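Local coordinates for periplasmic binding protein (Agrobacterium tumefaciens str. B6, PDB 5L9G) that serves as the periplasmic solute-binding component of an ABC transporter, binding the opine mannopine, probably for delivery to the membrane permease, at residues A[167-172]-A[191-196]; A[161-166]-A[332-337]; A[202-207]-A[339-344]. All coordinates share one frame; numbering follows the deposited sequence.

Contact 1: A[167-172]-A[191-196]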
loop_
_atom_site.group_PDB
_atom_site.type_symbol
_atom_site.label_atom_id
_atom_site.label_comp_id
_atom_site.label_asym_id
_atom_site.label_seq_id
_atom_site.Cartn_x
_atom_site.Cartn_y
_atom_site.Cartn_z
ATOM N N ALA A 167 5.628 2.976 16.735
ATOM C CA ALA A 167 5.820 4.352 17.236
ATOM C C ALA A 167 4.487 4.868 17.813
ATOM O O ALA A 167 4.472 5.350 18.940
ATOM C CB ALA A 167 6.301 5.266 16.121
ATOM N N LEU A 168 3.360 4.645 17.082
ATOM C CA LEU A 168 2.015 5.017 17.540
ATOM C C LEU A 168 1.624 4.279 18.825
ATOM O O LEU A 168 1.122 4.916 19.743
ATOM C CB LEU A 168 0.963 4.769 16.437
ATOM C CG LEU A 168 1.003 5.737 15.269
ATOM C CD1 LEU A 168 0.207 5.201 14.112
ATOM C CD2 LEU A 168 0.521 7.144 15.694
ATOM N N ALA A 169 1.883 2.955 18.905
ATOM C CA ALA A 169 1.598 2.141 20.102
ATOM C C ALA A 169 2.303 2.671 21.347
ATOM O O ALA A 169 1.762 2.544 22.443
ATOM C CB ALA A 169 2.016 0.708 19.874
ATOM N N LEU A 170 3.521 3.239 21.170
ATOM C CA LEU A 170 4.347 3.817 22.235
ATOM C C LEU A 170 3.781 5.153 22.773
ATOM O O LEU A 170 4.302 5.684 23.749
ATOM C CB LEU A 170 5.796 3.993 21.733
ATOM C CG LEU A 170 6.633 2.705 21.570
ATOM C CD1 LEU A 170 7.905 2.988 20.797
ATOM C CD2 LEU A 170 6.994 2.096 22.941
ATOM N N GLY A 171 2.726 5.661 22.137
ATOM C CA GLY A 171 2.050 6.888 22.545
ATOM C C GLY A 171 2.407 8.115 21.733
ATOM O O GLY A 171 1.996 9.222 22.085
ATOM N N THR A 172 3.170 7.940 20.636
ATOM C CA THR A 172 3.574 9.060 19.788
ATOM C C THR A 172 2.331 9.650 19.116
ATOM O O THR A 172 1.613 8.909 18.465
ATOM C CB THR A 172 4.596 8.596 18.726
ATOM O OG1 THR A 172 5.685 7.945 19.379
ATOM C CG2 THR A 172 5.118 9.747 17.879
ATOM N N ILE A 191 11.423 -0.723 17.255
ATOM C CA ILE A 191 11.820 -2.115 17.006
ATOM C C ILE A 191 11.659 -2.953 18.285
ATOM O O ILE A 191 11.174 -4.086 18.204
ATOM C CB ILE A 191 13.234 -2.171 16.354
ATOM C CG1 ILE A 191 13.144 -1.815 14.849
ATOM C CG2 ILE A 191 13.973 -3.513 16.582
ATOM C CD1 ILE A 191 12.418 -2.837 13.914
ATOM N N ALA A 192 11.985 -2.361 19.465
ATOM C CA ALA A 192 11.821 -3.020 20.767
ATOM C C ALA A 192 10.335 -3.332 21.031
ATOM O O ALA A 192 10.010 -4.403 21.549
ATOM C CB ALA A 192 12.388 -2.150 21.877
ATOM N N LYS A 193 9.443 -2.403 20.650
ATOM C CA LYS A 193 7.989 -2.553 20.793
ATOM C C LYS A 193 7.471 -3.687 19.900
ATOM O O LYS A 193 6.635 -4.474 20.344
ATOM C CB LYS A 193 7.272 -1.217 20.495
ATOM C CG LYS A 193 5.779 -1.201 20.809
ATOM C CD LYS A 193 5.494 -1.376 22.294
ATOM C CE LYS A 193 4.028 -1.269 22.628
ATOM N NZ LYS A 193 3.797 -1.409 24.093
ATOM N N LEU A 194 7.974 -3.774 18.657
ATOM C CA LEU A 194 7.595 -4.835 17.720
ATOM C C LEU A 194 8.095 -6.193 18.234
ATOM O O LEU A 194 7.382 -7.195 18.117
ATOM C CB LEU A 194 8.138 -4.556 16.310
ATOM C CG LEU A 194 7.438 -3.469 15.477
ATOM C CD1 LEU A 194 8.326 -3.006 14.321
ATOM C CD2 LEU A 194 6.083 -3.937 14.952
ATOM N N THR A 195 9.311 -6.217 18.826
ATOM C CA THR A 195 9.916 -7.408 19.427
ATOM C C THR A 195 9.038 -7.921 20.571
ATOM O O THR A 195 8.798 -9.120 20.664
ATOM C CB THR A 195 11.375 -7.111 19.842
ATOM O OG1 THR A 195 12.108 -6.712 18.683
ATOM C CG2 THR A 195 12.066 -8.303 20.499
ATOM N N GLU A 196 8.537 -7.005 21.411
ATOM C CA GLU A 196 7.650 -7.298 22.542
ATOM C C GLU A 196 6.340 -7.960 22.041
ATOM O O GLU A 196 5.839 -8.896 22.672
ATOM C CB GLU A 196 7.337 -5.987 23.278
ATOM C CG GLU A 196 6.559 -6.118 24.574
ATOM C CD GLU A 196 6.090 -4.769 25.089
ATOM O OE1 GLU A 196 6.922 -4.038 25.674
ATOM O OE2 GLU A 196 4.913 -4.414 24.847
#

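Contact 2: A[161-166]-A[332-337]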
loop_
_atom_site.group_PDB
_atom_site.type_symbol
_atom_site.label_atom_id
_atom_site.label_comp_id
_atom_site.label_asym_id
_atom_site.label_seq_id
_atom_site.Cartn_x
_atom_site.Cartn_y
_atom_site.Cartn_z
ATOM N N GLY A 161 4.649 1.015 7.314
ATOM C CA GLY A 161 3.423 1.048 8.114
ATOM C C GLY A 161 3.562 0.277 9.415
ATOM O O GLY A 161 2.887 0.598 10.393
ATOM N N MET A 162 4.468 -0.722 9.455
ATOM C CA MET A 162 4.704 -1.567 10.641
ATOM C C MET A 162 5.591 -0.882 11.685
ATOM O O MET A 162 5.285 -0.950 12.882
ATOM C CB MET A 162 5.265 -2.948 10.239
ATOM C CG MET A 162 4.464 -3.639 9.115
ATOM S SD MET A 162 2.748 -4.017 9.614
ATOM C CE MET A 162 1.841 -3.099 8.416
ATOM N N ILE A 163 6.681 -0.218 11.246
ATOM C CA ILE A 163 7.579 0.529 12.147
ATOM C C ILE A 163 6.788 1.683 12.787
ATOM O O ILE A 163 6.860 1.892 13.997
ATOM C CB ILE A 163 8.845 1.065 11.402
ATOM C CG1 ILE A 163 9.624 -0.065 10.649
ATOM C CG2 ILE A 163 9.760 1.883 12.334
ATOM C CD1 ILE A 163 10.251 -1.207 11.501
ATOM N N GLU A 164 6.032 2.415 11.955
ATOM C CA GLU A 164 5.212 3.551 12.389
ATOM C C GLU A 164 4.128 3.107 13.361
ATOM O O GLU A 164 3.831 3.860 14.302
ATOM C CB GLU A 164 4.592 4.272 11.188
ATOM C CG GLU A 164 5.591 4.867 10.206
ATOM C CD GLU A 164 5.899 3.973 9.010
ATOM O OE1 GLU A 164 6.095 4.513 7.898
ATOM O OE2 GLU A 164 5.967 2.738 9.184
ATOM N N ALA A 165 3.548 1.882 13.151
ATOM C CA ALA A 165 2.510 1.310 14.030
ATOM C C ALA A 165 3.065 1.196 15.453
ATOM O O ALA A 165 2.394 1.584 16.397
ATOM C CB ALA A 165 2.066 -0.063 13.518
ATOM N N ALA A 166 4.313 0.719 15.588
ATOM C CA ALA A 166 4.993 0.582 16.872
ATOM C C ALA A 166 5.216 1.950 17.528
ATOM O O ALA A 166 4.963 2.080 18.730
ATOM C CB ALA A 166 6.307 -0.151 16.699
ATOM N N LYS A 332 16.850 0.654 4.381
ATOM C CA LYS A 332 17.813 -0.433 4.584
ATOM C C LYS A 332 17.856 -0.868 6.051
ATOM O O LYS A 332 17.733 -2.065 6.326
ATOM C CB LYS A 332 19.217 -0.049 4.078
ATOM C CG LYS A 332 19.337 0.019 2.563
ATOM C CD LYS A 332 20.756 0.415 2.154
ATOM C CE LYS A 332 20.923 0.484 0.657
ATOM N NZ LYS A 332 22.289 0.935 0.278
ATOM N N TRP A 333 17.949 0.105 6.996
ATOM C CA TRP A 333 17.926 -0.168 8.439
ATOM C C TRP A 333 16.615 -0.893 8.782
ATOM O O TRP A 333 16.632 -1.902 9.487
ATOM C CB TRP A 333 18.016 1.143 9.274
ATOM C CG TRP A 333 17.574 0.954 10.704
ATOM C CD1 TRP A 333 18.315 0.420 11.719
ATOM C CD2 TRP A 333 16.251 1.149 11.230
ATOM N NE1 TRP A 333 17.543 0.288 12.850
ATOM C CE2 TRP A 333 16.274 0.740 12.582
ATOM C CE3 TRP A 333 15.053 1.677 10.705
ATOM C CZ2 TRP A 333 15.146 0.813 13.402
ATOM C CZ3 TRP A 333 13.926 1.704 11.502
ATOM C CH2 TRP A 333 13.975 1.277 12.834
ATOM N N ALA A 334 15.482 -0.321 8.337
ATOM C CA ALA A 334 14.142 -0.839 8.610
ATOM C C ALA A 334 13.936 -2.268 8.121
ATOM O O ALA A 334 13.463 -3.098 8.897
ATOM C CB ALA A 334 13.091 0.100 8.057
ATOM N N SER A 335 14.380 -2.579 6.889
ATOM C CA SER A 335 14.278 -3.923 6.309
ATOM C C SER A 335 15.015 -4.964 7.157
ATOM O O SER A 335 14.400 -5.955 7.553
ATOM C CB SER A 335 14.808 -3.938 4.876
ATOM O OG SER A 335 13.955 -3.178 4.038
ATOM N N GLU A 336 16.308 -4.714 7.473
ATOM C CA GLU A 336 17.133 -5.610 8.279
ATOM C C GLU A 336 16.605 -5.785 9.712
ATOM O O GLU A 336 16.484 -6.920 10.168
ATOM C CB GLU A 336 18.624 -5.172 8.257
ATOM C CG GLU A 336 19.528 -5.966 9.190
ATOM C CD GLU A 336 21.014 -5.780 8.969
ATOM O OE1 GLU A 336 21.637 -4.989 9.713
ATOM O OE2 GLU A 336 21.561 -6.449 8.064
ATOM N N ALA A 337 16.313 -4.676 10.429
ATOM C CA ALA A 337 15.817 -4.751 11.800
ATOM C C ALA A 337 14.463 -5.485 11.892
ATOM O O ALA A 337 14.261 -6.298 12.799
ATOM C CB ALA A 337 15.716 -3.358 12.395
#

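Contact 3: A[202-207]-A[339-344]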
loop_
_atom_site.group_PDB
_atom_site.type_symbol
_atom_site.label_atom_id
_atom_site.label_comp_id
_atom_site.label_asym_id
_atom_site.label_seq_id
_atom_site.Cartn_x
_atom_site.Cartn_y
_atom_site.Cartn_z
ATOM N N SER A 202 0.839 -14.477 15.113
ATOM C CA SER A 202 0.674 -15.835 14.578
ATOM C C SER A 202 1.099 -15.989 13.123
ATOM O O SER A 202 1.506 -17.087 12.714
ATOM C CB SER A 202 -0.765 -16.317 14.761
ATOM O OG SER A 202 -1.698 -15.517 14.052
ATOM N N VAL A 203 0.982 -14.911 12.326
ATOM C CA VAL A 203 1.306 -14.955 10.894
ATOM C C VAL A 203 1.844 -13.602 10.448
ATOM O O VAL A 203 1.285 -12.555 10.807
ATOM C CB VAL A 203 0.076 -15.415 10.036
ATOM C CG1 VAL A 203 -1.170 -14.693 10.450
ATOM C CG2 VAL A 203 0.324 -15.293 8.524
ATOM N N TRP A 204 2.929 -13.636 9.651
ATOM C CA TRP A 204 3.507 -12.449 9.033
ATOM C C TRP A 204 3.027 -12.571 7.580
ATOM O O TRP A 204 3.607 -13.318 6.775
ATOM C CB TRP A 204 5.044 -12.438 9.154
ATOM C CG TRP A 204 5.526 -12.482 10.572
ATOM C CD1 TRP A 204 5.932 -13.586 11.258
ATOM C CD2 TRP A 204 5.674 -11.369 11.474
ATOM N NE1 TRP A 204 6.287 -13.239 12.543
ATOM C CE2 TRP A 204 6.178 -11.882 12.689
ATOM C CE3 TRP A 204 5.397 -9.990 11.385
ATOM C CZ2 TRP A 204 6.426 -11.066 13.803
ATOM C CZ3 TRP A 204 5.664 -9.177 12.479
ATOM C CH2 TRP A 204 6.170 -9.715 13.674
ATOM N N TRP A 205 1.871 -11.939 7.289
ATOM C CA TRP A 205 1.241 -12.066 5.975
ATOM C C TRP A 205 2.099 -11.430 4.890
ATOM O O TRP A 205 2.785 -10.435 5.142
ATOM C CB TRP A 205 -0.211 -11.567 5.981
ATOM C CG TRP A 205 -0.358 -10.108 6.289
ATOM C CD1 TRP A 205 -0.622 -9.544 7.499
ATOM C CD2 TRP A 205 -0.280 -9.031 5.346
ATOM N NE1 TRP A 205 -0.687 -8.169 7.377
ATOM C CE2 TRP A 205 -0.466 -7.829 6.065
ATOM C CE3 TRP A 205 -0.068 -8.966 3.954
ATOM C CZ2 TRP A 205 -0.425 -6.578 5.449
ATOM C CZ3 TRP A 205 -0.048 -7.723 3.343
ATOM C CH2 TRP A 205 -0.210 -6.546 4.086
ATOM N N GLU A 206 2.070 -12.013 3.693
ATOM C CA GLU A 206 2.926 -11.572 2.586
ATOM C C GLU A 206 2.207 -10.844 1.455
ATOM O O GLU A 206 2.828 -10.039 0.765
ATOM C CB GLU A 206 3.703 -12.772 2.032
ATOM C CG GLU A 206 4.486 -13.487 3.122
ATOM C CD GLU A 206 5.486 -14.524 2.649
ATOM O OE1 GLU A 206 5.696 -14.645 1.419
ATOM O OE2 GLU A 206 6.079 -15.201 3.518
ATOM N N SER A 207 0.933 -11.143 1.227
ATOM C CA SER A 207 0.179 -10.507 0.152
ATOM C C SER A 207 -1.180 -10.059 0.661
ATOM O O SER A 207 -1.689 -10.602 1.656
ATOM C CB SER A 207 -0.003 -11.478 -1.025
ATOM O OG SER A 207 -0.905 -12.530 -0.708
ATOM N N ASP A 339 13.297 -7.723 9.651
ATOM C CA ASP A 339 13.609 -9.123 9.320
ATOM C C ASP A 339 13.953 -9.859 10.628
ATOM O O ASP A 339 13.469 -10.958 10.848
ATOM C CB ASP A 339 14.828 -9.228 8.357
ATOM C CG ASP A 339 14.575 -9.031 6.869
ATOM O OD1 ASP A 339 13.383 -8.940 6.467
ATOM O OD2 ASP A 339 15.568 -8.960 6.103
ATOM N N ASN A 340 14.763 -9.231 11.505
ATOM C CA ASN A 340 15.174 -9.818 12.779
ATOM C C ASN A 340 14.025 -9.994 13.762
ATOM O O ASN A 340 13.971 -11.018 14.440
ATOM C CB ASN A 340 16.330 -9.055 13.391
ATOM C CG ASN A 340 17.628 -9.490 12.776
ATOM O OD1 ASN A 340 18.055 -8.978 11.734
ATOM N ND2 ASN A 340 18.198 -10.550 13.322
ATOM N N VAL A 341 13.090 -9.031 13.815
ATOM C CA VAL A 341 11.892 -9.133 14.653
ATOM C C VAL A 341 11.084 -10.396 14.262
ATOM O O VAL A 341 10.678 -11.157 15.141
ATOM C CB VAL A 341 11.026 -7.835 14.577
ATOM C CG1 VAL A 341 9.627 -8.055 15.147
ATOM C CG2 VAL A 341 11.720 -6.678 15.297
ATOM N N ARG A 342 10.865 -10.617 12.960
ATOM C CA ARG A 342 10.060 -11.754 12.503
ATOM C C ARG A 342 10.807 -13.073 12.619
ATOM O O ARG A 342 10.180 -14.115 12.798
ATOM C CB ARG A 342 9.559 -11.551 11.068
ATOM C CG ARG A 342 8.956 -10.170 10.805
ATOM C CD ARG A 342 8.328 -10.092 9.424
ATOM N NE ARG A 342 9.186 -10.657 8.379
ATOM C CZ ARG A 342 10.138 -9.986 7.745
ATOM N NH1 ARG A 342 10.368 -8.711 8.034
ATOM N NH2 ARG A 342 10.865 -10.581 6.813
ATOM N N LEU A 343 12.150 -13.017 12.517
ATOM C CA LEU A 343 13.047 -14.171 12.609
ATOM C C LEU A 343 13.276 -14.524 14.086
ATOM O O LEU A 343 13.803 -15.598 14.375
ATOM C CB LEU A 343 14.393 -13.818 11.936
ATOM C CG LEU A 343 14.904 -14.695 10.780
ATOM C CD1 LEU A 343 14.029 -14.566 9.525
ATOM C CD2 LEU A 343 16.325 -14.312 10.424
ATOM N N SER A 344 12.886 -13.624 15.026
ATOM C CA SER A 344 13.057 -13.882 16.461
ATOM C C SER A 344 12.115 -14.988 16.947
ATOM O O SER A 344 12.464 -15.716 17.880
ATOM C CB SER A 344 12.873 -12.605 17.284
ATOM O OG SER A 344 11.516 -12.217 17.446
#

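Contact 1: A[167-172]-A[191-196]
K193, which meets both A169 and L170, ends at the flat group of this contact, the carboxylate of E196. Its NZ approaches the syn side of E196 OE2, 26° out of the carboxylate plane, in a 3.3 Å salt bridge one helical turn along the same helix, 184-197. The ammonium end is thus held at the protein surface, leaving the methylenes to meet A169 and L170 at the C-terminal end of the neighbouring helix. K193 starts with CG anti to its backbone N (chi1 -172°), and a bend at chi2 then lays the rest of the chain across the end of helix 162-169. L170 runs alongside it, the two side chains sliding past each other in opposite directions, with L170 CD2 3.8 Å from K193 CD. Further along the lysine chain, K193 CE is 3.9 Å from A169 CB, an alkyl contact with no hydrogen bond across it.

Helix 162-169 finishes in a Schellman motif at this point. G171 has a positive phi of 101° and donates its N to L168 O at 3.0 Å, while the bond from T172 N back to A167 O is weak. A167 O also receives T172 OG1 at 2.9 Å, from above the carbonyl plane. Both helices belong to the connection between the parallel strands 153-156 and 201-205, so the contact joins two helices of one beta-alpha-beta crossover. F144 of helix 140-144 touches both A169 and K193, and on the inner side L194 packs on A166. F180 of helix 177-180 touches L170.

Contact 2: A[161-166]-A[332-337]
I163 reaches helix 324-343 with two different carbons. Its CG2 comes up to the edge of the W333 indole, near the ring plane, 4.3 Å from W333 CZ3, whereas its CG1 meets the methyl A334 CB, also at 4.3 Å. These distances make it a relaxed apolar fit, in which the isoleucine branches straddle two successive residues of the helix. With chi1 at 162°, CG of W333 lies opposite its backbone N, which carries the indole forward along its own helix to where A337 CB lies 4.0 Å above one ring face, offset toward the rim. I191 of helix 184-197 touches both I163 and W333, and W327, two turns earlier in helix 324-343, touches I163 and A334.

The contact packs the first turn of helix 162-169 against the long C-terminal helix of this periplasmic binding protein, in the buried interior, with the A334 side chain about 13 Å from the bound mannopine. That first turn begins with a cap. G161 occupies the N-cap position and gives its N to E164 OE2 at 2.9 Å, the N3-glutamate half of a capping box, the reciprocal half being absent because glycine has no side chain; the N-H meets the oxygen from 40° above the carboxylate plane. The other oxygen of this buried carboxylate, E164 OE1, is hydrogen-bonded to Y178 OH and to W327 NE1, so W327 links the cap to helix 324-343.

Contact 3: A[202-207]-A[339-344]
W204, near the end of strand 201-205, faces R342 in the last turn of helix 324-343, with the two CA atoms 7.4 Å apart. The arginine spends its alkyl chain on the indole: R342 CG stands 3.5 Å from the centroid of the six-membered ring of W204 and only 11° off the ring normal, a CH-pi contact squarely over the face. R342 CD continues across the ring, 3.5 Å from W204 CE3. A bend at chi3 (-46°) then turns the guanidinium away, its plane 69° from that of the indole, so that it does not lie flat on the ring. It goes instead to D339, one turn back, where R342 NH2 donates to the anti side of D339 OD1 at 3.0 Å; the second bond, from R342 NH1, is weak. The salt bridge holds the guanidinium to its own helix while the methylenes stay on the indole.

V341 adds a smaller contact, its CG1 4.1 Å from W204 CH2, the side chains crossing at about a right angle. The valine also packs on I191, L194 and T195 of helix 184-197. L155 of the adjacent strand touches W204. On the other side of the strand V203 and W205 meet helix 208-216, W205 also stacking on W156. Helices thus cover both sides of a beta-sheet, consistent with the alpha/beta lobes of the periplasmic binding protein fold.

How the contacts relate
From the N terminus, contact 2 opens first with 161-166, and 167-172 follows directly on the same helix to open contact 1. Contact 1 closes soonest, at 191-196, a short loop lying wholly within the far longer one of contact 2. The chain next forms strand 201-205, where contact 3 opens. Helix 324-343 then closes contact 2 at 332-337 and contact 3 at 339-344, so these two loops cross. Helix 184-197 bridges the set: I191 CD1 lies 3.7 Å from A337 CB, and T195 OG1 lies 3.4 Å from V341 CG2. Together the contacts tie the C-terminal helix to the helices and strand of one crossover.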